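Local coordinates for lasso peptide isopeptidase AtxE2 (Asticcacaulis excentricus, PDB 5TXE), which hydrolyses the isopeptide bond of the lasso peptides astexin-2 and astexin-3, recognising their threaded shape and turning them into linear peptides, at residues T112-G117 / V223-S228; A488-S491 / N495-N498; G568-K571 / E576-Q579; Q579-P584 / S590-A595. The protein carries 1 engineered substitution. All blocks are in the same frame, centred on the assembly; numbering follows the deposited sequence.

In the fold
From the N terminus, contact 1 comes first and is the long-range one: 105 residues, among them helix 190-202, separate the loop at 112-117 from the loop at 223-228. The other three follow in series and lie in the hydrolase part of the chain. Contact 2 closes the short link between helices 482-490 and 494-512. Contact 3 folds the chain back on the end of helix 563-570, and contact 4 carries on from their shared Gln579 to the start of helix 591-594. None nests inside another. Across space, Trp116 of contact 1 packs on Ala569 and Leu570 of contact 3, joining the two parts beside the bound peptide.

Contact 1: T112-G117 / V223-S228; sequences TIPSWG and VLEPIS
Gly117 and Glu225 join the two loops through their backbones. Glu225 N donates to Gly117 O at 2.9 Å, with an N-H...O angle of 151°, and the donor stands 34° from the plane of the carbonyl. The same oxygen takes a CA-H...O contact from Leu224, its CA lying 3.5 Å from Gly117 O, so two neighbouring residues of 223-228 converge on one acceptor.

Van der Waals contacts gather round that bond, side-chain carbons of Glu225 and Leu224 bordering the carbonyl oxygen. The CB of Glu225 rests 3.5 Å from Gly117 O, and Leu224 turns its CD2 methyl to within 3.9 Å of Gly117 O. Further along, the Glu225 side chain slants past Pro114, Glu225 OE2 lying 3.6 Å from Pro114 CB.

A bend in the Glu225 chain (chi2 -64°) accompanies a polar bond within its own loop: Ile227 N donates to Glu225 OE1 at 2.7 Å, arriving from above the carboxylate plane. This bond spans Pro226, which follows a cis peptide. OE2 has a long, weak ion pair with Arg189. Replacing Glu225 by alanine would probably leave Ile227 N without this acceptor and Pro114 CB and CG without the carboxylate that lies against them.

Next to the junction, Trp116 hydrogen-bonds through NE1 to the backbone of the bound peptide and stacks on one of its aromatic side chains, in keeping with its importance for activity. Its indole also packs on helix 563-570, whereas Val223 lies against helix 190-202; the surface contact thus bridges the loop after strand 100-104 and the loop leading to strand 230-235.

Contact 2: A488-S491 / N495-N498; sequences AEYS and NRWN
Glu489 faces Asn495 across the turn between the two helices, their CB atoms 3.8 Å apart. The carbonyl of Glu489 makes the main link: Asn495 N donates to Glu489 O at 3.0 Å, nearly straight at 170° and in the carbonyl plane. A water gives a proton to Glu489 O at 2.7 Å and accepts from Arg496 N at 2.9 Å, so a second amide of the next helix reaches the same oxygen indirectly. The Glu489 side chain runs on, extended beyond CG, to partners of its own, OE2 accepting from Ser472 and Gln485.

Tyr490 follows, its CB directed away from 495-498 but its phenol lying alongside the Arg496 side chain and pointing the same way. Tyr490 OH comes to 3.9 Å from Arg496 NH1 at the edge of the guanidinium, near its plane, a loose approach with the ring and guanidinium planes 42° apart. The Arg496 chain, bent at chi2 and chi3, sends NH2 to a salt bridge with Asp528 and a hydrogen bond with Thr532.

With Ser491 the backbone leaves helical angles and the first helix is over. The Arg496 side chain lies about 8 Å from that of Ala527, the engineered replacement of the nucleophile. The contact therefore sits at the junction between helix 482-490 and helix 494-512, and Arg496 ties it to helix 528-539.

Contact 3: G568-K571 / E576-Q579; sequences GALK and ETDQ
Lys571 reaches across to Glu576 and Asp578 with most of its side chain. Its CB lies 4.0 Å from Thr577 OG1, a hydroxyl whose polar partner is the carbonyl of Ser567. With CG anti to the backbone N (chi1 168°) and a bend at chi2 of 73°, the chain swings toward the turn; Lys571 CD passes 3.6 Å from Glu576 OE1, and its CE comes to 3.3 Å from Asp578 OD2. At the tip, NZ forms two salt bridges. Glu576 OE1 is the nearer acceptor, 2.7 Å from Lys571 NZ and met nearly along its C-O axis. Asp578 OD2, at 3.1 Å from Lys571 NZ, is approached on the syn side, 29° out of the carboxylate plane, and OD1 adds only a weak bond. One ammonium thus draws together two carboxylates whose charges would otherwise probably oppose each other.

Glu576 points its CB away from the helix and needs a bend at chi2 to bring OE1 back to the lysine. A glutamine here would probably weaken the grip on the ammonium, removing the negative charge and leaving Asp578 as the one carboxylate of this network to balance Lys571.

Beside the charged cluster, Leu570 CB packs 4.2 Å from Thr577 CG2. Leu570 also touches Asn562, a residue important for substrate binding, as well as Trp116. The arrangement is a surface salt-bridge network between the end of helix 563-570 and a type I beta turn, 576-579, closed by Gln579 N donating to Glu576 O, next to Leu570, which packs on the backbone of the bound lasso peptide.

Contact 4: Q579-P584 / S590-A595; sequences QADDGP and SFVVNA
Ser590, at the N-cap position of helix 591-594, gives its hydroxyl proton to Asp581. Ser590 OG lies 2.7 Å from Asp581 OD2 and meets it on the syn side, 18° out of the carboxylate plane. Its chi1 of 159° also turns OG over the first helical turn, where Val593 N donates to Ser590 OG at 3.0 Å, nearly straight at 171°. The hydroxyl is therefore donor to the loop and acceptor for the helix at once.

Val592 adds to the contact, its CB 3.5 Å from Asp581 OD2, and Val593 sets its CG2 methyl close against the backbone, 3.1 Å from Asp581 O. Asn594 grips Ser590 O twice, with its backbone N in the usual helical bond and with its side-chain ND2, the two arriving from opposite faces of the carbonyl plane.

Asp581 stands in a type I beta turn, 580-583, and its other oxygen, OD1, accepts from Ser555 N. Both carboxylate oxygens thus have hydrogen-bond donors, and the nearby N terminus of the short helix may add a little to this, consistent with an ionised aspartate.

Contact 1: T112-G117 / V223-S228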
loop_
_atom_site.group_PDB
_atom_site.type_symbol
_atom_site.label_atom_id
_atom_site.label_comp_id
_atom_site.label_asym_id
_atom_site.label_seq_id
_atom_site.Cartn_x
_atom_site.Cartn_y
_atom_site.Cartn_z
ATOM N N THR A 112 -7.628 9.824 -2.268
ATOM C CA THR A 112 -8.948 9.682 -1.680
ATOM C C THR A 112 -9.880 9.128 -2.705
ATOM O O THR A 112 -9.678 9.318 -3.893
ATOM C CB THR A 112 -9.568 11.037 -1.167
ATOM O OG1 THR A 112 -9.668 12.007 -2.212
ATOM C CG2 THR A 112 -8.745 11.601 -0.023
ATOM N N ILE A 113 -10.891 8.407 -2.249
ATOM C CA ILE A 113 -11.941 7.854 -3.127
ATOM C C ILE A 113 -13.300 7.865 -2.422
ATOM O O ILE A 113 -13.365 7.967 -1.169
ATOM C CB ILE A 113 -11.661 6.362 -3.507
ATOM C CG1 ILE A 113 -11.548 5.478 -2.255
ATOM C CG2 ILE A 113 -10.423 6.203 -4.362
ATOM C CD1 ILE A 113 -11.732 3.973 -2.558
ATOM N N PRO A 114 -14.391 7.728 -3.194
ATOM C CA PRO A 114 -15.682 7.444 -2.602
ATOM C C PRO A 114 -15.645 6.027 -2.039
ATOM O O PRO A 114 -15.010 5.183 -2.610
ATOM C CB PRO A 114 -16.647 7.489 -3.783
ATOM C CG PRO A 114 -15.926 8.183 -4.885
ATOM C CD PRO A 114 -14.463 7.888 -4.658
ATOM N N SER A 115 -16.308 5.804 -0.916
ATOM C CA SER A 115 -16.494 4.476 -0.313
ATOM C C SER A 115 -17.710 4.527 0.601
ATOM O O SER A 115 -17.981 5.567 1.234
ATOM C CB SER A 115 -15.340 4.075 0.578
ATOM O OG SER A 115 -14.140 3.881 -0.157
ATOM N N TRP A 116 -18.399 3.377 0.668
ATOM C CA TRP A 116 -19.508 3.135 1.579
ATOM C C TRP A 116 -20.694 4.010 1.351
ATOM O O TRP A 116 -21.521 4.185 2.259
ATOM C CB TRP A 116 -19.064 3.337 3.008
ATOM C CG TRP A 116 -17.762 2.626 3.372
ATOM C CD1 TRP A 116 -16.570 3.187 3.587
ATOM C CD2 TRP A 116 -17.604 1.228 3.629
ATOM N NE1 TRP A 116 -15.642 2.226 3.956
ATOM C CE2 TRP A 116 -16.265 1.011 3.984
ATOM C CE3 TRP A 116 -18.464 0.139 3.565
ATOM C CZ2 TRP A 116 -15.773 -0.263 4.287
ATOM C CZ3 TRP A 116 -17.988 -1.102 3.869
ATOM C CH2 TRP A 116 -16.653 -1.307 4.223
ATOM N N GLY A 117 -20.760 4.630 0.182
ATOM C CA GLY A 117 -21.788 5.627 -0.056
ATOM C C GLY A 117 -21.433 7.043 0.334
ATOM O O GLY A 117 -22.247 7.982 0.115
ATOM N N VAL A 223 -20.463 14.118 3.279
ATOM C CA VAL A 223 -21.224 14.251 2.080
ATOM C C VAL A 223 -21.487 12.856 1.534
ATOM O O VAL A 223 -20.553 12.063 1.332
ATOM C CB VAL A 223 -20.415 15.013 1.008
ATOM C CG1 VAL A 223 -21.141 15.005 -0.324
ATOM C CG2 VAL A 223 -20.091 16.449 1.474
ATOM N N LEU A 224 -22.745 12.579 1.240
ATOM C CA LEU A 224 -23.173 11.300 0.619
ATOM C C LEU A 224 -23.120 11.378 -0.906
ATOM O O LEU A 224 -23.468 12.395 -1.497
ATOM C CB LEU A 224 -24.613 10.999 1.019
ATOM C CG LEU A 224 -24.812 10.911 2.542
ATOM C CD1 LEU A 224 -26.311 10.784 2.898
ATOM C CD2 LEU A 224 -24.012 9.746 3.124
ATOM N N GLU A 225 -22.766 10.272 -1.536
ATOM C CA GLU A 225 -23.088 10.065 -2.952
ATOM C C GLU A 225 -24.604 10.210 -3.172
ATOM O O GLU A 225 -25.359 9.938 -2.259
ATOM C CB GLU A 225 -22.618 8.671 -3.345
ATOM C CG GLU A 225 -21.111 8.565 -3.502
ATOM C CD GLU A 225 -20.595 9.444 -4.640
ATOM O OE1 GLU A 225 -21.401 9.935 -5.479
ATOM O OE2 GLU A 225 -19.371 9.636 -4.723
ATOM N N PRO A 226 -25.096 10.590 -4.355
ATOM C CA PRO A 226 -24.306 10.731 -5.584
ATOM C C PRO A 226 -23.819 12.157 -5.697
ATOM O O PRO A 226 -24.574 13.092 -5.437
ATOM C CB PRO A 226 -25.351 10.465 -6.689
ATOM C CG PRO A 226 -26.632 11.026 -6.110
ATOM C CD PRO A 226 -26.546 10.818 -4.590
ATOM N N ILE A 227 -22.580 12.326 -6.091
ATOM C CA ILE A 227 -22.082 13.639 -6.418
ATOM C C ILE A 227 -21.448 13.495 -7.801
ATOM O O ILE A 227 -20.553 12.685 -7.985
ATOM C CB ILE A 227 -20.948 14.072 -5.464
ATOM C CG1 ILE A 227 -21.448 14.296 -4.051
ATOM C CG2 ILE A 227 -20.262 15.334 -5.970
ATOM C CD1 ILE A 227 -22.484 15.395 -3.867
ATOM N N SER A 228 -21.862 14.316 -8.758
ATOM C CA SER A 228 -21.374 14.162 -10.118
ATOM C C SER A 228 -20.031 14.812 -10.376
ATOM O O SER A 228 -19.644 15.804 -9.747
ATOM C CB SER A 228 -22.320 14.848 -11.099
ATOM O OG SER A 228 -23.661 14.604 -10.783
#

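Contact 2: A488-S491 / N495-N498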
loop_
_atom_site.group_PDB
_atom_site.type_symbol
_atom_site.label_atom_id
_atom_site.label_comp_id
_atom_site.label_asym_id
_atom_site.label_seq_id
_atom_site.Cartn_x
_atom_site.Cartn_y
_atom_site.Cartn_z
ATOM N N ALA A 488 -16.958 -15.902 4.665
ATOM C CA ALA A 488 -16.404 -17.220 5.009
ATOM C C ALA A 488 -15.069 -17.157 5.792
ATOM O O ALA A 488 -14.852 -17.942 6.722
ATOM C CB ALA A 488 -16.199 -18.059 3.758
ATOM N N GLU A 489 -14.175 -16.238 5.435
ATOM C CA GLU A 489 -12.875 -16.094 6.167
ATOM C C GLU A 489 -13.014 -15.668 7.652
ATOM O O GLU A 489 -12.217 -16.087 8.506
ATOM C CB GLU A 489 -11.960 -15.097 5.459
ATOM C CG GLU A 489 -11.572 -15.551 4.062
ATOM C CD GLU A 489 -10.905 -14.475 3.217
ATOM O OE1 GLU A 489 -11.084 -13.270 3.486
ATOM O OE2 GLU A 489 -10.242 -14.844 2.236
ATOM N N TYR A 490 -14.033 -14.857 7.940
ATOM C CA TYR A 490 -14.250 -14.367 9.299
ATOM C C TYR A 490 -15.092 -15.293 10.097
ATOM O O TYR A 490 -15.151 -15.173 11.300
ATOM C CB TYR A 490 -14.881 -12.970 9.299
ATOM C CG TYR A 490 -13.857 -11.869 9.074
ATOM C CD1 TYR A 490 -13.132 -11.333 10.144
ATOM C CD2 TYR A 490 -13.585 -11.398 7.815
ATOM C CE1 TYR A 490 -12.188 -10.330 9.957
ATOM C CE2 TYR A 490 -12.648 -10.396 7.614
ATOM C CZ TYR A 490 -11.950 -9.858 8.685
ATOM O OH TYR A 490 -11.015 -8.871 8.464
ATOM N N SER A 491 -15.768 -16.226 9.445
ATOM C CA SER A 491 -16.612 -17.138 10.170
ATOM C C SER A 491 -15.753 -17.876 11.158
ATOM O O SER A 491 -14.806 -18.591 10.784
ATOM C CB SER A 491 -17.260 -18.144 9.226
ATOM O OG SER A 491 -17.791 -19.168 10.016
ATOM N N ASN A 495 -9.813 -17.749 9.016
ATOM C CA ASN A 495 -8.593 -17.282 8.389
ATOM C C ASN A 495 -7.594 -16.654 9.369
ATOM O O ASN A 495 -6.391 -16.753 9.165
ATOM C CB ASN A 495 -8.858 -16.325 7.222
ATOM C CG ASN A 495 -7.613 -16.155 6.334
ATOM O OD1 ASN A 495 -6.937 -17.135 6.012
ATOM N ND2 ASN A 495 -7.303 -14.933 5.973
ATOM N N ARG A 496 -8.074 -16.031 10.433
ATOM C CA ARG A 496 -7.164 -15.471 11.358
ATOM C C ARG A 496 -6.378 -16.545 12.005
ATOM O O ARG A 496 -5.179 -16.359 12.294
ATOM C CB ARG A 496 -7.906 -14.709 12.454
ATOM C CG ARG A 496 -7.240 -13.429 12.828
ATOM C CD ARG A 496 -7.622 -12.509 11.697
ATOM N NE ARG A 496 -6.552 -11.766 11.219
ATOM C CZ ARG A 496 -6.647 -10.907 10.225
ATOM N NH1 ARG A 496 -7.790 -10.694 9.617
ATOM N NH2 ARG A 496 -5.580 -10.230 9.879
ATOM N N TRP A 497 -7.033 -17.685 12.299
ATOM C CA TRP A 497 -6.260 -18.860 12.803
ATOM C C TRP A 497 -5.233 -19.380 11.791
ATOM O O TRP A 497 -4.146 -19.781 12.146
ATOM C CB TRP A 497 -7.179 -20.001 13.172
ATOM C CG TRP A 497 -7.811 -19.874 14.486
ATOM C CD1 TRP A 497 -9.162 -19.649 14.776
ATOM C CD2 TRP A 497 -7.153 -20.043 15.724
ATOM N NE1 TRP A 497 -9.339 -19.661 16.139
ATOM C CE2 TRP A 497 -8.119 -19.899 16.737
ATOM C CE3 TRP A 497 -5.829 -20.293 16.078
ATOM C CZ2 TRP A 497 -7.798 -19.989 18.062
ATOM C CZ3 TRP A 497 -5.517 -20.391 17.402
ATOM C CH2 TRP A 497 -6.489 -20.239 18.383
ATOM N N ASN A 498 -5.590 -19.413 10.520
ATOM C CA ASN A 498 -4.617 -19.848 9.488
ATOM C C ASN A 498 -3.404 -18.919 9.474
ATOM O O ASN A 498 -2.228 -19.350 9.303
ATOM C CB ASN A 498 -5.288 -19.820 8.109
ATOM C CG ASN A 498 -4.305 -20.104 6.942
ATOM O OD1 ASN A 498 -3.521 -21.071 6.966
ATOM N ND2 ASN A 498 -4.366 -19.249 5.904
HETATM O O HOH W 1 -10.702 -14.919 10.386
#

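Contact 3: G568-K571 / E576-Q579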
loop_
_atom_site.group_PDB
_atom_site.type_symbol
_atom_site.label_atom_id
_atom_site.label_comp_id
_atom_site.label_asym_id
_atom_site.label_seq_id
_atom_site.Cartn_x
_atom_site.Cartn_y
_atom_site.Cartn_z
ATOM N N GLY A 568 -23.230 -1.139 9.705
ATOM C CA GLY A 568 -24.195 -1.977 8.984
ATOM C C GLY A 568 -23.579 -2.676 7.772
ATOM O O GLY A 568 -23.813 -3.857 7.556
ATOM N N ALA A 569 -22.757 -1.977 7.010
ATOM C CA ALA A 569 -22.154 -2.553 5.792
ATOM C C ALA A 569 -21.131 -3.629 6.102
ATOM O O ALA A 569 -20.884 -4.494 5.274
ATOM C CB ALA A 569 -21.509 -1.461 4.922
ATOM N N LEU A 570 -20.525 -3.599 7.283
ATOM C CA LEU A 570 -19.465 -4.567 7.595
ATOM C C LEU A 570 -19.981 -5.976 7.896
ATOM O O LEU A 570 -19.262 -6.963 7.756
ATOM C CB LEU A 570 -18.616 -4.111 8.778
ATOM C CG LEU A 570 -17.672 -2.922 8.564
ATOM C CD1 LEU A 570 -17.014 -2.525 9.883
ATOM C CD2 LEU A 570 -16.623 -3.259 7.531
ATOM N N LYS A 571 -21.210 -6.034 8.331
ATOM C CA LYS A 571 -21.891 -7.270 8.651
ATOM C C LYS A 571 -21.842 -8.243 7.444
ATOM O O LYS A 571 -21.588 -9.416 7.625
ATOM C CB LYS A 571 -23.305 -6.880 9.113
ATOM C CG LYS A 571 -24.319 -7.961 9.249
ATOM C CD LYS A 571 -24.071 -8.845 10.453
ATOM C CE LYS A 571 -25.294 -9.732 10.699
ATOM N NZ LYS A 571 -24.964 -10.827 11.623
ATOM N N GLU A 576 -19.252 -9.057 12.885
ATOM C CA GLU A 576 -20.553 -9.085 13.571
ATOM C C GLU A 576 -20.843 -7.814 14.395
ATOM O O GLU A 576 -20.885 -7.820 15.619
ATOM C CB GLU A 576 -20.670 -10.335 14.451
ATOM C CG GLU A 576 -20.460 -11.667 13.725
ATOM C CD GLU A 576 -21.415 -11.963 12.569
ATOM O OE1 GLU A 576 -22.504 -11.361 12.465
ATOM O OE2 GLU A 576 -21.061 -12.837 11.742
ATOM N N THR A 577 -21.104 -6.726 13.701
ATOM C CA THR A 577 -21.342 -5.435 14.342
ATOM C C THR A 577 -22.713 -5.323 15.023
ATOM O O THR A 577 -22.956 -4.411 15.802
ATOM C CB THR A 577 -21.224 -4.340 13.339
ATOM O OG1 THR A 577 -22.096 -4.620 12.231
ATOM C CG2 THR A 577 -19.772 -4.271 12.840
ATOM N N ASP A 578 -23.577 -6.294 14.801
ATOM C CA ASP A 578 -24.820 -6.386 15.579
ATOM C C ASP A 578 -24.641 -7.113 16.938
ATOM O O ASP A 578 -25.551 -7.143 17.738
ATOM C CB ASP A 578 -25.916 -7.051 14.774
ATOM C CG ASP A 578 -25.524 -8.469 14.257
ATOM O OD1 ASP A 578 -24.329 -8.876 14.284
ATOM O OD2 ASP A 578 -26.444 -9.168 13.780
ATOM N N GLN A 579 -23.469 -7.694 17.195
ATOM C CA GLN A 579 -23.165 -8.191 18.553
ATOM C C GLN A 579 -22.441 -7.098 19.369
ATOM O O GLN A 579 -21.508 -6.432 18.886
ATOM C CB GLN A 579 -22.315 -9.465 18.483
ATOM C CG GLN A 579 -23.025 -10.708 17.940
ATOM C CD GLN A 579 -22.064 -11.884 17.859
ATOM O OE1 GLN A 579 -21.178 -12.053 18.707
ATOM N NE2 GLN A 579 -22.175 -12.646 16.796
#

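Contact 4: Q579-P584 / S590-A595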
loop_
_atom_site.group_PDB
_atom_site.type_symbol
_atom_site.label_atom_id
_atom_site.label_comp_id
_atom_site.label_asym_id
_atom_site.label_seq_id
_atom_site.Cartn_x
_atom_site.Cartn_y
_atom_site.Cartn_z
ATOM N N GLN A 579 -23.469 -7.694 17.195
ATOM C CA GLN A 579 -23.165 -8.191 18.553
ATOM C C GLN A 579 -22.441 -7.098 19.369
ATOM O O GLN A 579 -21.508 -6.432 18.886
ATOM C CB GLN A 579 -22.315 -9.465 18.483
ATOM C CG GLN A 579 -23.025 -10.708 17.940
ATOM C CD GLN A 579 -22.064 -11.884 17.859
ATOM O OE1 GLN A 579 -21.178 -12.053 18.707
ATOM N NE2 GLN A 579 -22.175 -12.646 16.796
ATOM N N ALA A 580 -22.893 -6.936 20.603
ATOM C CA ALA A 580 -22.198 -6.179 21.611
ATOM C C ALA A 580 -20.862 -6.862 21.948
ATOM O O ALA A 580 -20.564 -7.982 21.489
ATOM C CB ALA A 580 -23.067 -6.070 22.867
ATOM N N ASP A 581 -20.066 -6.198 22.769
ATOM C CA ASP A 581 -18.721 -6.659 22.942
ATOM C C ASP A 581 -18.559 -7.957 23.686
ATOM O O ASP A 581 -17.486 -8.567 23.605
ATOM C CB ASP A 581 -17.852 -5.645 23.663
ATOM C CG ASP A 581 -16.404 -5.747 23.217
ATOM O OD1 ASP A 581 -16.128 -6.074 21.994
ATOM O OD2 ASP A 581 -15.569 -5.594 24.102
ATOM N N ASP A 582 -19.576 -8.334 24.458
ATOM C CA ASP A 582 -19.573 -9.605 25.219
ATOM C C ASP A 582 -20.197 -10.753 24.358
ATOM O O ASP A 582 -20.448 -11.833 24.850
ATOM C CB ASP A 582 -20.308 -9.460 26.570
ATOM C CG ASP A 582 -21.810 -9.082 26.405
ATOM O OD1 ASP A 582 -22.315 -8.954 25.275
ATOM O OD2 ASP A 582 -22.495 -8.922 27.419
ATOM N N GLY A 583 -20.419 -10.488 23.072
ATOM C CA GLY A 583 -20.944 -11.504 22.184
ATOM C C GLY A 583 -19.837 -12.463 21.741
ATOM O O GLY A 583 -18.628 -12.184 21.917
ATOM N N PRO A 584 -20.241 -13.611 21.199
ATOM C CA PRO A 584 -19.267 -14.671 20.911
ATOM C C PRO A 584 -18.179 -14.281 19.879
ATOM O O PRO A 584 -17.042 -14.691 20.018
ATOM C CB PRO A 584 -20.126 -15.803 20.374
ATOM C CG PRO A 584 -21.409 -15.139 19.944
ATOM C CD PRO A 584 -21.620 -14.014 20.903
ATOM N N SER A 590 -11.401 -8.917 21.456
ATOM C CA SER A 590 -11.649 -7.713 22.224
ATOM C C SER A 590 -10.705 -7.624 23.399
ATOM O O SER A 590 -10.625 -8.557 24.213
ATOM C CB SER A 590 -13.079 -7.623 22.716
ATOM O OG SER A 590 -13.128 -6.727 23.817
ATOM N N PHE A 591 -9.988 -6.503 23.483
ATOM C CA PHE A 591 -9.162 -6.247 24.658
ATOM C C PHE A 591 -9.966 -5.862 25.899
ATOM O O PHE A 591 -9.494 -6.034 27.028
ATOM C CB PHE A 591 -8.100 -5.175 24.383
ATOM C CG PHE A 591 -6.969 -5.631 23.506
ATOM C CD1 PHE A 591 -6.819 -6.946 23.121
ATOM C CD2 PHE A 591 -6.042 -4.722 23.080
ATOM C CE1 PHE A 591 -5.733 -7.329 22.342
ATOM C CE2 PHE A 591 -4.988 -5.083 22.271
ATOM C CZ PHE A 591 -4.822 -6.387 21.904
ATOM N N VAL A 592 -11.173 -5.368 25.726
ATOM C CA VAL A 592 -12.016 -5.118 26.898
ATOM C C VAL A 592 -12.388 -6.477 27.554
ATOM O O VAL A 592 -12.176 -6.670 28.733
ATOM C CB VAL A 592 -13.307 -4.324 26.518
ATOM C CG1 VAL A 592 -14.251 -4.121 27.727
ATOM C CG2 VAL A 592 -12.918 -2.978 25.970
ATOM N N VAL A 593 -12.910 -7.408 26.765
ATOM C CA VAL A 593 -13.238 -8.760 27.257
ATOM C C VAL A 593 -12.023 -9.456 27.868
ATOM O O VAL A 593 -12.128 -10.002 28.959
ATOM C CB VAL A 593 -13.837 -9.605 26.123
ATOM C CG1 VAL A 593 -14.009 -11.073 26.516
ATOM C CG2 VAL A 593 -15.159 -8.993 25.670
ATOM N N ASN A 594 -10.858 -9.384 27.220
ATOM C CA ASN A 594 -9.703 -10.175 27.612
ATOM C C ASN A 594 -8.611 -9.428 28.322
ATOM O O ASN A 594 -7.552 -9.985 28.583
ATOM C CB ASN A 594 -9.113 -10.799 26.354
ATOM C CG ASN A 594 -10.074 -11.792 25.713
ATOM O OD1 ASN A 594 -10.328 -12.832 26.307
ATOM N ND2 ASN A 594 -10.626 -11.475 24.525
ATOM N N ALA A 595 -8.871 -8.195 28.742
ATOM C CA ALA A 595 -7.822 -7.394 29.388
ATOM C C ALA A 595 -7.070 -8.100 30.499
ATOM O O ALA A 595 -5.848 -7.994 30.618
ATOM C CB ALA A 595 -8.404 -6.116 29.974
#